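Local coordinates for increased recombination centers protein 6 (Saccharomyces cerevisiae, PDB 3UC9), which acts as a clathrin coat accessory factor related to small G proteins, and is also involved in gross chromosomal rearrangements and telomere healing, at residues Y25-I30 / R130-V135; V72-Y77 / H196-C201; T160-F165 / Q190-T195; E89-P94 / N101-I106. All coordinates share one frame; numbering follows the deposited sequence.

Contact 1. Residues Y25-I30 / R130-V135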
loop_
_atom_site.group_PDB
_atom_site.type_symbol
_atom_site.label_atom_id
_atom_site.label_comp_id
_atom_site.label_asym_id
_atom_site.label_seq_id
_atom_site.Cartn_x
_atom_site.Cartn_y
_atom_site.Cartn_z
ATOM N N TYR A 25 -10.919 -3.456 -15.876
ATOM C CA TYR A 25 -9.886 -2.641 -16.508
ATOM C C TYR A 25 -8.535 -3.168 -16.045
ATOM O O TYR A 25 -8.446 -3.827 -14.993
ATOM C CB TYR A 25 -10.016 -1.166 -16.090
ATOM C CG TYR A 25 -11.148 -0.366 -16.710
ATOM C CD1 TYR A 25 -10.886 0.830 -17.368
ATOM C CD2 TYR A 25 -12.482 -0.772 -16.605
ATOM C CE1 TYR A 25 -11.907 1.590 -17.929
ATOM C CE2 TYR A 25 -13.517 -0.013 -17.168
ATOM C CZ TYR A 25 -13.217 1.168 -17.822
ATOM O OH TYR A 25 -14.216 1.933 -18.370
ATOM N N PRO A 26 -7.471 -2.882 -16.811
ATOM C CA PRO A 26 -6.144 -3.247 -16.327
ATOM C C PRO A 26 -5.928 -2.678 -14.929
ATOM O O PRO A 26 -6.127 -1.483 -14.704
ATOM C CB PRO A 26 -5.203 -2.606 -17.347
ATOM C CG PRO A 26 -6.039 -2.490 -18.594
ATOM C CD PRO A 26 -7.416 -2.187 -18.109
ATOM N N GLN A 27 -5.566 -3.545 -13.992
ATOM C CA GLN A 27 -5.484 -3.159 -12.589
ATOM C C GLN A 27 -4.022 -2.875 -12.244
ATOM O O GLN A 27 -3.340 -3.692 -11.615
ATOM C CB GLN A 27 -6.063 -4.262 -11.704
ATOM C CG GLN A 27 -6.309 -3.814 -10.275
ATOM C CD GLN A 27 -6.867 -4.920 -9.419
ATOM O OE1 GLN A 27 -6.166 -5.884 -9.103
ATOM N NE2 GLN A 27 -8.133 -4.797 -9.042
ATOM N N ASN A 28 -3.541 -1.705 -12.666
ATOM C CA ASN A 28 -2.124 -1.380 -12.587
ATOM C C ASN A 28 -1.819 -0.057 -11.898
ATOM O O ASN A 28 -0.777 0.561 -12.166
ATOM C CB ASN A 28 -1.480 -1.404 -13.979
ATOM C CG ASN A 28 -1.906 -0.248 -14.847
ATOM O OD1 ASN A 28 -3.014 0.286 -14.705
ATOM N ND2 ASN A 28 -1.023 0.147 -15.772
ATOM N N LYS A 29 -2.694 0.358 -10.987
ATOM C CA LYS A 29 -2.452 1.568 -10.223
ATOM C C LYS A 29 -1.972 1.192 -8.819
ATOM O O LYS A 29 -2.469 0.242 -8.198
ATOM C CB LYS A 29 -3.698 2.447 -10.146
ATOM C CG LYS A 29 -4.511 2.584 -11.426
ATOM C CD LYS A 29 -3.691 2.976 -12.642
ATOM C CE LYS A 29 -4.543 3.058 -13.902
ATOM N NZ LYS A 29 -3.735 3.039 -15.166
ATOM N N ILE A 30 -0.981 1.926 -8.333
ATOM C CA ILE A 30 -0.583 1.838 -6.935
ATOM C C ILE A 30 -0.748 3.222 -6.316
ATOM O O ILE A 30 -0.170 4.200 -6.793
ATOM C CB ILE A 30 0.856 1.330 -6.765
ATOM C CG1 ILE A 30 0.950 -0.135 -7.203
ATOM C CG2 ILE A 30 1.300 1.461 -5.284
ATOM C CD1 ILE A 30 2.346 -0.730 -7.052
ATOM N N ARG A 130 -11.239 -7.130 -4.583
ATOM C CA ARG A 130 -10.795 -8.297 -3.821
ATOM C C ARG A 130 -9.324 -8.684 -4.040
ATOM O O ARG A 130 -8.776 -9.424 -3.240
ATOM C CB ARG A 130 -11.730 -9.493 -4.126
ATOM C CG ARG A 130 -13.185 -9.335 -3.620
ATOM C CD ARG A 130 -13.355 -9.703 -2.129
ATOM N NE ARG A 130 -12.497 -8.891 -1.273
ATOM C CZ ARG A 130 -12.792 -7.678 -0.805
ATOM N NH1 ARG A 130 -13.966 -7.104 -1.058
ATOM N NH2 ARG A 130 -11.898 -7.030 -0.066
ATOM N N ASN A 131 -8.689 -8.178 -5.094
ATOM C CA ASN A 131 -7.265 -8.470 -5.401
ATOM C C ASN A 131 -6.248 -7.406 -4.923
ATOM O O ASN A 131 -5.027 -7.667 -4.868
ATOM C CB ASN A 131 -7.102 -8.665 -6.917
ATOM C CG ASN A 131 -5.715 -9.185 -7.312
ATOM O OD1 ASN A 131 -5.264 -10.224 -6.811
ATOM N ND2 ASN A 131 -5.045 -8.479 -8.247
ATOM N N THR A 132 -6.740 -6.218 -4.594
ATOM C CA THR A 132 -5.893 -5.094 -4.204
ATOM C C THR A 132 -5.087 -5.401 -2.944
ATOM O O THR A 132 -5.654 -5.733 -1.905
ATOM C CB THR A 132 -6.745 -3.816 -3.976
ATOM O OG1 THR A 132 -7.531 -3.533 -5.149
ATOM C CG2 THR A 132 -5.882 -2.618 -3.682
ATOM N N PHE A 133 -3.764 -5.291 -3.012
ATOM C CA PHE A 133 -2.984 -5.394 -1.777
ATOM C C PHE A 133 -3.103 -4.098 -0.951
ATOM O O PHE A 133 -3.273 -2.998 -1.500
ATOM C CB PHE A 133 -1.522 -5.811 -2.036
ATOM C CG PHE A 133 -0.634 -4.748 -2.655
ATOM C CD1 PHE A 133 -0.131 -3.699 -1.895
ATOM C CD2 PHE A 133 -0.227 -4.850 -3.978
ATOM C CE1 PHE A 133 0.728 -2.752 -2.458
ATOM C CE2 PHE A 133 0.628 -3.903 -4.547
ATOM C CZ PHE A 133 1.098 -2.855 -3.785
ATOM N N VAL A 134 -3.045 -4.231 0.373
ATOM C CA VAL A 134 -3.111 -3.074 1.270
ATOM C C VAL A 134 -2.002 -3.176 2.298
ATOM O O VAL A 134 -1.985 -4.111 3.104
ATOM C CB VAL A 134 -4.450 -2.979 2.006
ATOM C CG1 VAL A 134 -4.447 -1.746 2.897
ATOM C CG2 VAL A 134 -5.611 -2.918 1.000
ATOM N N VAL A 135 -1.077 -2.229 2.243
ATOM C CA VAL A 135 0.045 -2.182 3.178
ATOM C C VAL A 135 -0.075 -0.924 4.005
ATOM O O VAL A 135 -0.171 0.175 3.465
ATOM C CB VAL A 135 1.390 -2.183 2.456
ATOM C CG1 VAL A 135 2.552 -2.056 3.474
ATOM C CG2 VAL A 135 1.538 -3.452 1.591
#

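Contact 2. Residues V72-Y77 / H196-C201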
loop_
_atom_site.group_PDB
_atom_site.type_symbol
_atom_site.label_atom_id
_atom_site.label_comp_id
_atom_site.label_asym_id
_atom_site.label_seq_id
_atom_site.Cartn_x
_atom_site.Cartn_y
_atom_site.Cartn_z
ATOM N N VAL A 72 6.435 -5.445 -15.287
ATOM C CA VAL A 72 5.074 -4.953 -15.517
ATOM C C VAL A 72 5.111 -3.431 -15.423
ATOM O O VAL A 72 5.930 -2.873 -14.699
ATOM C CB VAL A 72 4.068 -5.557 -14.516
ATOM C CG1 VAL A 72 4.337 -5.041 -13.100
ATOM C CG2 VAL A 72 2.634 -5.275 -14.957
ATOM N N HIS A 73 4.256 -2.760 -16.190
ATOM C CA HIS A 73 4.187 -1.309 -16.161
ATOM C C HIS A 73 3.001 -0.878 -15.310
ATOM O O HIS A 73 1.904 -1.426 -15.458
ATOM C CB HIS A 73 4.075 -0.754 -17.581
ATOM C CG HIS A 73 5.312 -0.969 -18.400
ATOM N ND1 HIS A 73 6.230 0.031 -18.641
ATOM C CD2 HIS A 73 5.795 -2.077 -19.010
ATOM C CE1 HIS A 73 7.221 -0.449 -19.371
ATOM N NE2 HIS A 73 6.982 -1.726 -19.610
ATOM N N PHE A 74 3.230 0.087 -14.417
ATOM C CA PHE A 74 2.185 0.553 -13.495
ATOM C C PHE A 74 2.198 2.082 -13.358
ATOM O O PHE A 74 3.175 2.752 -13.722
ATOM C CB PHE A 74 2.326 -0.119 -12.117
ATOM C CG PHE A 74 3.484 0.392 -11.302
ATOM C CD1 PHE A 74 3.280 1.293 -10.274
ATOM C CD2 PHE A 74 4.780 -0.020 -11.580
ATOM C CE1 PHE A 74 4.343 1.768 -9.530
ATOM C CE2 PHE A 74 5.837 0.460 -10.857
ATOM C CZ PHE A 74 5.621 1.356 -9.825
ATOM N N ASP A 75 1.095 2.615 -12.839
ATOM C CA ASP A 75 0.950 4.038 -12.564
ATOM C C ASP A 75 0.970 4.256 -11.046
ATOM O O ASP A 75 0.323 3.523 -10.307
ATOM C CB ASP A 75 -0.369 4.551 -13.131
ATOM C CG ASP A 75 -0.421 4.531 -14.652
ATOM O OD1 ASP A 75 0.634 4.372 -15.309
ATOM O OD2 ASP A 75 -1.538 4.703 -15.197
ATOM N N LEU A 76 1.699 5.276 -10.608
ATOM C CA LEU A 76 1.775 5.664 -9.220
ATOM C C LEU A 76 0.856 6.866 -9.014
ATOM O O LEU A 76 0.987 7.887 -9.699
ATOM C CB LEU A 76 3.223 6.012 -8.863
ATOM C CG LEU A 76 3.648 6.156 -7.410
ATOM C CD1 LEU A 76 3.551 4.812 -6.687
ATOM C CD2 LEU A 76 5.064 6.686 -7.342
ATOM N N TYR A 77 -0.096 6.715 -8.102
ATOM C CA TYR A 77 -0.944 7.812 -7.656
ATOM C C TYR A 77 -0.493 8.230 -6.259
ATOM O O TYR A 77 -0.509 7.424 -5.322
ATOM C CB TYR A 77 -2.409 7.372 -7.598
ATOM C CG TYR A 77 -3.075 7.010 -8.917
ATOM C CD1 TYR A 77 -2.478 7.269 -10.154
ATOM C CD2 TYR A 77 -4.351 6.449 -8.921
ATOM C CE1 TYR A 77 -3.124 6.937 -11.346
ATOM C CE2 TYR A 77 -5.004 6.135 -10.106
ATOM C CZ TYR A 77 -4.396 6.382 -11.310
ATOM O OH TYR A 77 -5.065 6.069 -12.474
ATOM N N HIS A 196 2.470 -10.130 -6.149
ATOM C CA HIS A 196 1.117 -9.703 -6.531
ATOM C C HIS A 196 0.690 -10.261 -7.893
ATOM O O HIS A 196 1.493 -10.325 -8.821
ATOM C CB HIS A 196 1.032 -8.163 -6.557
ATOM C CG HIS A 196 -0.319 -7.629 -6.917
ATOM N ND1 HIS A 196 -1.401 -7.688 -6.061
ATOM C CD2 HIS A 196 -0.765 -7.036 -8.049
ATOM C CE1 HIS A 196 -2.452 -7.142 -6.655
ATOM N NE2 HIS A 196 -2.084 -6.719 -7.855
ATOM N N ASP A 197 -0.571 -10.658 -8.003
ATOM C CA ASP A 197 -1.152 -11.015 -9.305
ATOM C C ASP A 197 -1.647 -9.769 -9.995
ATOM O O ASP A 197 -2.667 -9.210 -9.615
ATOM C CB ASP A 197 -2.316 -11.989 -9.155
ATOM C CG ASP A 197 -1.865 -13.426 -8.968
ATOM O OD1 ASP A 197 -0.674 -13.731 -9.229
ATOM O OD2 ASP A 197 -2.728 -14.250 -8.577
ATOM N N TRP A 198 -0.950 -9.351 -11.046
ATOM C CA TRP A 198 -1.299 -8.133 -11.760
ATOM C C TRP A 198 -2.445 -8.397 -12.736
ATOM O O TRP A 198 -2.242 -8.873 -13.852
ATOM C CB TRP A 198 -0.075 -7.596 -12.494
ATOM C CG TRP A 198 0.995 -7.109 -11.555
ATOM C CD1 TRP A 198 1.978 -7.851 -10.977
ATOM C CD2 TRP A 198 1.183 -5.769 -11.101
ATOM N NE1 TRP A 198 2.773 -7.057 -10.191
ATOM C CE2 TRP A 198 2.304 -5.773 -10.241
ATOM C CE3 TRP A 198 0.511 -4.562 -11.336
ATOM C CZ2 TRP A 198 2.776 -4.614 -9.623
ATOM C CZ3 TRP A 198 0.972 -3.413 -10.725
ATOM C CH2 TRP A 198 2.097 -3.451 -9.863
ATOM N N LEU A 199 -3.652 -8.081 -12.293
ATOM C CA LEU A 199 -4.869 -8.457 -12.990
ATOM C C LEU A 199 -5.071 -7.676 -14.292
ATOM O O LEU A 199 -5.134 -6.429 -14.294
ATOM C CB LEU A 199 -6.060 -8.247 -12.056
ATOM C CG LEU A 199 -7.471 -8.554 -12.555
ATOM C CD1 LEU A 199 -7.668 -10.028 -12.944
ATOM C CD2 LEU A 199 -8.428 -8.158 -11.464
ATOM N N ASN A 200 -5.190 -8.428 -15.388
ATOM C CA ASN A 200 -5.358 -7.874 -16.724
ATOM C C ASN A 200 -4.266 -6.858 -17.117
ATOM O O ASN A 200 -4.534 -5.883 -17.832
ATOM C CB ASN A 200 -6.768 -7.296 -16.880
ATOM C CG ASN A 200 -7.849 -8.351 -16.719
ATOM O OD1 ASN A 200 -8.901 -8.096 -16.145
ATOM N ND2 ASN A 200 -7.587 -9.550 -17.215
ATOM N N CYS A 201 -3.044 -7.111 -16.642
ATOM C CA CYS A 201 -1.859 -6.370 -17.053
ATOM C C CYS A 201 -0.968 -7.257 -17.896
ATOM O O CYS A 201 -0.851 -8.461 -17.635
ATOM C CB CYS A 201 -1.055 -5.905 -15.843
ATOM S SG CYS A 201 -1.972 -4.907 -14.673
#

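Contact 3. Residues T160-F165 / Q190-T195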
loop_
_atom_site.group_PDB
_atom_site.type_symbol
_atom_site.label_atom_id
_atom_site.label_comp_id
_atom_site.label_asym_id
_atom_site.label_seq_id
_atom_site.Cartn_x
_atom_site.Cartn_y
_atom_site.Cartn_z
ATOM N N THR A 160 -9.764 -11.814 1.069
ATOM C CA THR A 160 -9.018 -12.320 -0.085
ATOM C C THR A 160 -7.699 -11.540 -0.247
ATOM O O THR A 160 -6.666 -12.099 -0.634
ATOM C CB THR A 160 -9.837 -12.172 -1.394
ATOM O OG1 THR A 160 -10.327 -10.832 -1.490
ATOM C CG2 THR A 160 -11.017 -13.145 -1.434
ATOM N N ASN A 161 -7.754 -10.240 0.035
ATOM C CA ASN A 161 -6.627 -9.326 -0.167
ATOM C C ASN A 161 -5.427 -9.628 0.710
ATOM O O ASN A 161 -5.583 -10.088 1.846
ATOM C CB ASN A 161 -7.058 -7.896 0.165
ATOM C CG ASN A 161 -8.341 -7.502 -0.499
ATOM O OD1 ASN A 161 -9.425 -7.969 -0.130
ATOM N ND2 ASN A 161 -8.243 -6.622 -1.465
ATOM N N VAL A 162 -4.233 -9.365 0.185
ATOM C CA VAL A 162 -3.031 -9.320 1.002
ATOM C C VAL A 162 -3.096 -8.019 1.791
ATOM O O VAL A 162 -3.170 -6.932 1.207
ATOM C CB VAL A 162 -1.756 -9.365 0.140
ATOM C CG1 VAL A 162 -0.502 -9.125 1.003
ATOM C CG2 VAL A 162 -1.678 -10.702 -0.612
ATOM N N ILE A 163 -3.111 -8.137 3.112
ATOM C CA ILE A 163 -3.133 -6.971 3.994
ATOM C C ILE A 163 -1.980 -7.147 4.952
ATOM O O ILE A 163 -1.865 -8.197 5.575
ATOM C CB ILE A 163 -4.426 -6.883 4.812
ATOM C CG1 ILE A 163 -5.644 -6.799 3.897
ATOM C CG2 ILE A 163 -4.373 -5.673 5.763
ATOM C CD1 ILE A 163 -6.949 -6.773 4.638
ATOM N N GLU A 164 -1.123 -6.142 5.062
ATOM C CA GLU A 164 -0.021 -6.240 5.995
ATOM C C GLU A 164 0.388 -4.913 6.613
ATOM O O GLU A 164 0.538 -3.908 5.925
ATOM C CB GLU A 164 1.182 -6.892 5.326
ATOM C CG GLU A 164 2.131 -7.546 6.311
ATOM C CD GLU A 164 2.965 -8.655 5.696
ATOM O OE1 GLU A 164 2.400 -9.530 5.004
ATOM O OE2 GLU A 164 4.191 -8.651 5.914
ATOM N N PHE A 165 0.588 -4.949 7.928
ATOM C CA PHE A 165 1.176 -3.840 8.668
ATOM C C PHE A 165 2.698 -4.022 8.689
ATOM O O PHE A 165 3.185 -5.124 8.946
ATOM C CB PHE A 165 0.638 -3.810 10.107
ATOM C CG PHE A 165 -0.819 -3.431 10.196
ATOM C CD1 PHE A 165 -1.188 -2.137 10.525
ATOM C CD2 PHE A 165 -1.814 -4.357 9.922
ATOM C CE1 PHE A 165 -2.534 -1.778 10.598
ATOM C CE2 PHE A 165 -3.154 -4.006 9.998
ATOM C CZ PHE A 165 -3.509 -2.717 10.344
ATOM N N GLN A 190 8.513 -4.827 -0.897
ATOM C CA GLN A 190 8.979 -5.215 -2.244
ATOM C C GLN A 190 8.489 -6.621 -2.619
ATOM O O GLN A 190 8.074 -6.858 -3.754
ATOM C CB GLN A 190 10.508 -5.151 -2.321
ATOM C CG GLN A 190 11.088 -5.453 -3.702
ATOM C CD GLN A 190 12.616 -5.407 -3.712
ATOM O OE1 GLN A 190 13.255 -5.472 -2.666
ATOM N NE2 GLN A 190 13.202 -5.294 -4.900
ATOM N N GLU A 191 8.548 -7.550 -1.663
ATOM C CA GLU A 191 8.089 -8.924 -1.881
ATOM C C GLU A 191 6.583 -9.005 -2.135
ATOM O O GLU A 191 6.117 -9.809 -2.951
ATOM C CB GLU A 191 8.431 -9.791 -0.667
ATOM C CG GLU A 191 8.095 -11.265 -0.837
ATOM C CD GLU A 191 8.605 -12.125 0.308
ATOM O OE1 GLU A 191 8.366 -11.771 1.480
ATOM O OE2 GLU A 191 9.220 -13.169 0.027
ATOM N N ILE A 192 5.825 -8.193 -1.408
ATOM C CA ILE A 192 4.379 -8.147 -1.586
ATOM C C ILE A 192 4.054 -7.693 -3.004
ATOM O O ILE A 192 3.201 -8.273 -3.668
ATOM C CB ILE A 192 3.718 -7.254 -0.530
ATOM C CG1 ILE A 192 3.785 -7.928 0.847
ATOM C CG2 ILE A 192 2.273 -6.964 -0.907
ATOM C CD1 ILE A 192 3.263 -7.048 1.993
ATOM N N ILE A 193 4.776 -6.701 -3.499
ATOM C CA ILE A 193 4.537 -6.212 -4.857
ATOM C C ILE A 193 4.993 -7.256 -5.882
ATOM O O ILE A 193 4.288 -7.527 -6.848
ATOM C CB ILE A 193 5.210 -4.846 -5.083
ATOM C CG1 ILE A 193 4.615 -3.827 -4.104
ATOM C CG2 ILE A 193 4.998 -4.358 -6.541
ATOM C CD1 ILE A 193 5.286 -2.465 -4.095
ATOM N N ASP A 194 6.166 -7.845 -5.658
ATOM C CA ASP A 194 6.693 -8.887 -6.533
ATOM C C ASP A 194 5.744 -10.070 -6.697
ATOM O O ASP A 194 5.627 -10.614 -7.790
ATOM C CB ASP A 194 8.015 -9.446 -5.987
ATOM C CG ASP A 194 9.201 -8.546 -6.239
ATOM O OD1 ASP A 194 9.115 -7.604 -7.053
ATOM O OD2 ASP A 194 10.251 -8.819 -5.615
ATOM N N THR A 195 5.088 -10.479 -5.611
ATOM C CA THR A 195 4.272 -11.696 -5.623
ATOM C C THR A 195 2.800 -11.406 -5.947
ATOM O O THR A 195 1.990 -12.331 -6.021
ATOM C CB THR A 195 4.405 -12.482 -4.291
ATOM O OG1 THR A 195 3.977 -11.674 -3.187
ATOM C CG2 THR A 195 5.865 -12.920 -4.070
#

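Contact 4. Residues E89-P94 / N101-I106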
loop_
_atom_site.group_PDB
_atom_site.type_symbol
_atom_site.label_atom_id
_atom_site.label_comp_id
_atom_site.label_asym_id
_atom_site.label_seq_id
_atom_site.Cartn_x
_atom_site.Cartn_y
_atom_site.Cartn_z
ATOM N N GLU A 89 -13.887 7.827 3.520
ATOM C CA GLU A 89 -15.293 8.056 3.200
ATOM C C GLU A 89 -15.472 8.393 1.718
ATOM O O GLU A 89 -16.368 7.868 1.068
ATOM C CB GLU A 89 -15.898 9.151 4.060
ATOM C CG GLU A 89 -17.348 9.414 3.691
ATOM C CD GLU A 89 -18.094 10.167 4.747
ATOM O OE1 GLU A 89 -17.593 11.226 5.185
ATOM O OE2 GLU A 89 -19.186 9.701 5.129
ATOM N N GLU A 90 -14.608 9.248 1.189
ATOM C CA GLU A 90 -14.670 9.646 -0.227
ATOM C C GLU A 90 -14.279 8.483 -1.154
ATOM O O GLU A 90 -14.871 8.279 -2.220
ATOM C CB GLU A 90 -13.756 10.857 -0.469
ATOM C CG GLU A 90 -14.188 12.126 0.283
ATOM C CD GLU A 90 -13.117 13.227 0.320
ATOM O OE1 GLU A 90 -11.924 12.949 0.038
ATOM O OE2 GLU A 90 -13.480 14.376 0.652
ATOM N N PHE A 91 -13.287 7.714 -0.736
ATOM C CA PHE A 91 -12.785 6.592 -1.527
ATOM C C PHE A 91 -13.835 5.473 -1.703
ATOM O O PHE A 91 -13.900 4.832 -2.758
ATOM C CB PHE A 91 -11.519 6.050 -0.863
ATOM C CG PHE A 91 -10.678 5.206 -1.760
ATOM C CD1 PHE A 91 -9.898 5.790 -2.753
ATOM C CD2 PHE A 91 -10.661 3.831 -1.618
ATOM C CE1 PHE A 91 -9.115 5.009 -3.586
ATOM C CE2 PHE A 91 -9.875 3.047 -2.443
ATOM C CZ PHE A 91 -9.108 3.633 -3.428
ATOM N N ILE A 92 -14.661 5.284 -0.675
ATOM C CA ILE A 92 -15.689 4.236 -0.591
ATOM C C ILE A 92 -16.967 4.509 -1.393
ATOM O O ILE A 92 -17.817 3.622 -1.541
ATOM C CB ILE A 92 -16.125 4.073 0.897
ATOM C CG1 ILE A 92 -15.300 3.002 1.596
ATOM C CG2 ILE A 92 -17.615 3.778 1.043
ATOM C CD1 ILE A 92 -15.685 2.889 3.070
ATOM N N THR A 93 -17.118 5.734 -1.883
ATOM C CA THR A 93 -18.348 6.150 -2.554
ATOM C C THR A 93 -18.537 5.434 -3.902
ATOM O O THR A 93 -17.554 5.026 -4.525
ATOM C CB THR A 93 -18.343 7.678 -2.766
ATOM O OG1 THR A 93 -19.664 8.138 -3.076
ATOM C CG2 THR A 93 -17.390 8.063 -3.872
ATOM N N PRO A 94 -19.801 5.286 -4.360
ATOM C CA PRO A 94 -20.067 4.691 -5.673
ATOM C C PRO A 94 -19.312 5.360 -6.821
ATOM O O PRO A 94 -18.872 4.676 -7.750
ATOM C CB PRO A 94 -21.579 4.884 -5.847
ATOM C CG PRO A 94 -22.110 4.909 -4.471
ATOM C CD PRO A 94 -21.051 5.523 -3.608
ATOM N N ASN A 101 -11.458 -0.189 -8.538
ATOM C CA ASN A 101 -11.291 -1.421 -9.310
ATOM C C ASN A 101 -9.986 -1.512 -10.123
ATOM O O ASN A 101 -9.589 -2.610 -10.534
ATOM C CB ASN A 101 -12.537 -1.691 -10.165
ATOM C CG ASN A 101 -13.735 -2.169 -9.330
ATOM O OD1 ASN A 101 -14.897 -1.904 -9.675
ATOM N ND2 ASN A 101 -13.461 -2.862 -8.232
ATOM N N VAL A 102 -9.297 -0.388 -10.323
ATOM C CA VAL A 102 -8.004 -0.420 -11.021
ATOM C C VAL A 102 -6.799 -0.386 -10.075
ATOM O O VAL A 102 -5.656 -0.425 -10.530
ATOM C CB VAL A 102 -7.873 0.675 -12.091
ATOM C CG1 VAL A 102 -8.905 0.453 -13.192
ATOM C CG2 VAL A 102 -7.983 2.076 -11.490
ATOM N N MET A 103 -7.047 -0.404 -8.764
ATOM C CA MET A 103 -5.965 -0.424 -7.782
ATOM C C MET A 103 -5.328 -1.814 -7.618
ATOM O O MET A 103 -5.952 -2.753 -7.115
ATOM C CB MET A 103 -6.473 0.058 -6.413
ATOM C CG MET A 103 -7.134 1.429 -6.437
ATOM S SD MET A 103 -6.130 2.710 -7.238
ATOM C CE MET A 103 -4.666 2.521 -6.353
ATOM N N ALA A 104 -4.082 -1.941 -8.056
ATOM C CA ALA A 104 -3.266 -3.109 -7.755
ATOM C C ALA A 104 -2.958 -3.129 -6.257
ATOM O O ALA A 104 -2.971 -4.190 -5.615
ATOM C CB ALA A 104 -1.975 -3.090 -8.557
ATOM N N GLY A 105 -2.666 -1.957 -5.702
ATOM C CA GLY A 105 -2.400 -1.861 -4.276
ATOM C C GLY A 105 -2.557 -0.459 -3.726
ATOM O O GLY A 105 -2.554 0.524 -4.473
ATOM N N ILE A 106 -2.666 -0.392 -2.403
ATOM C CA ILE A 106 -2.772 0.855 -1.664
ATOM C C ILE A 106 -1.766 0.779 -0.548
ATOM O O ILE A 106 -1.724 -0.224 0.141
ATOM C CB ILE A 106 -4.157 1.029 -1.021
ATOM C CG1 ILE A 106 -5.277 0.888 -2.065
ATOM C CG2 ILE A 106 -4.244 2.400 -0.361
ATOM C CD1 ILE A 106 -5.301 1.960 -3.065
#

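Contact 1. Residues Y25-I30 / R130-V135
Q27 and T132 have the nearest CA atoms of the two segments, 8.6 Å apart. This spacing is too wide for direct strand pairing: in the parallel part of the sheet, strand 103-110 runs between strands 29-35 and 133-138, so 25-30 and 130-135 meet through side chains alone. Q27 does most of the spanning. Its CG lies anti to the backbone N (chi1 -167°) and the chain stays extended beyond it, which carries the amide over to N131. N131 ND2 donates to Q27 OE1 at 3.0 Å, with an N-H...O angle of 171° and the donor almost in line with the Q27 carbonyl. The bond is straight, and with the amide planes 10° apart the two groups are nearly coplanar. The other N131 ND2 hydrogen bond goes to D197 O, while Q27 NE2 donates to N101 O; both amides are therefore fixed in rotation by more than one partner. Cutting Q27 back to an alanine is likely to cost N131 ND2 one of its two acceptors and N101 O one of its donors. Farther along, I30 CD1 comes to the edge of the F133 ring, 4.1 Å from CZ and near the ring plane. Strand 103-110 fills the space between through M103 O, which bonds T132 OG1, and I107, which touches F133; F74 of strand 71-81 packs on I30, and I192 and I193 of helix 185-195 cover F133.

Contact 2. Residues V72-Y77 / H196-C201
V72 and F74, on strand 71-81 of the Rossmann-type sheet, receive W198 from the loop that follows helix 185-195; a type II beta turn from W198 to C201 then brings C201 back toward V72. The principal contact is a CH-pi interaction: V72 CG1 stands 3.8 Å from the centroid of the five-membered ring of W198, 18° off its normal. V72 CG1 is there because it lies between the backbone N and the carbonyl carbon (chi1 68°), which leaves CG2 to reach C201 CB at 3.8 Å. F74 contributes its CB, 3.8 Å from W198 CZ3, while its ring leads away. H196 CD2 rests on the opposite face of the indole, 3.8 Å above its plane and toward the rim. A serine in place of W198 is likely to open a gap between V72 and H196 and deprive Y70 OH of one of its partners, the indole N-H. With no hydrogen bond between the two segments, the contact is held by apolar packing, and the buried indole meets its polar need at Y70.

Contact 3. Residues T160-F165 / Q190-T195
I192 is the tightly packed part of this contact, a buried side chain on helix 185-195 that faces both V162 and E164. Its two branches divide the work: CG2 meets V162 CG1 at 4.0 Å, while CD1 reaches forward to E164, lying 3.9 Å from CB and 4.0 Å from OE1. A chi1 of 172° turns the V162 CG1 methyl away from its own backbone N and directs it at the helix. V162 itself is exposed, so the solvent side begins at the same residue that makes the packing. E164 is intermediate: I192 CD1 sits against its CB and the carboxylate end, and OE1 continues to a salt bridge with R188. R188 also pairs with E191 OE1, and its charge probably eases the repulsion between the carboxylates, whose E164 OE2 and E191 OE1 are 6.8 Å apart. The helix thus packs on one face of the edge strand 163-167, where V135 of the adjoining strand 133-138 extends the apolar floor under I192; I163 points the other way, to helices 121-127 and 145-155.

Contact 4. Residues E89-P94 / N101-I106
F91 is the first residue along 89-94 to meet 101-106, and the only one to do so. With chi1 at -162° the ring swings away from the backbone N and points from helix 84-91 at the sheet, CZ first. CZ lies 4.2 Å from M103 CG, which comes in at the ring edge near its plane. I106 CD1 is also 4.2 Å from F91 CZ, its side chain running to meet that of F91 head-on; this approach to the ring is oblique. The chain turns a corner at A104, yet M103 before it and I106 after it both point toward F91. Such packing of helix on strand belongs to a beta-alpha-beta crossover: helix 84-91 and then helix 97-101 lead from strand 71-81 to the parallel strand 103-110, with strand 29-35 lying between the two in the sheet. L31 of that middle strand touches both M103 and I106, and the W87 ring stacks on F91. Farther on, T93 N makes a weak 3.4 Å bond to E90 O, and R100 NH1 bonds both F91 O and T93 O.

Contact 1 is the hub, its centre about 7 Å from that of contact 2, 9 Å from contact 4 and 10 Å from contact 3. It joins contact 2 by the salt bridge of K29 NZ with D75 OD2, 2.8 Å, between neighbouring strands. Toward contact 4 the backbone bond of A104 N with K29 O measures 2.7 Å, as expected of sheet pairing, and toward contact 3 R130 NH2 lies 2.6 Å from N161 OD1. The centres of contacts 2 and 4 are about 15 Å apart, yet W198 CZ3 touches A104 CB at 3.7 Å. Contacts 3 and 4, about 17 Å apart between centres, do not touch; all four reach the same six-stranded sheet.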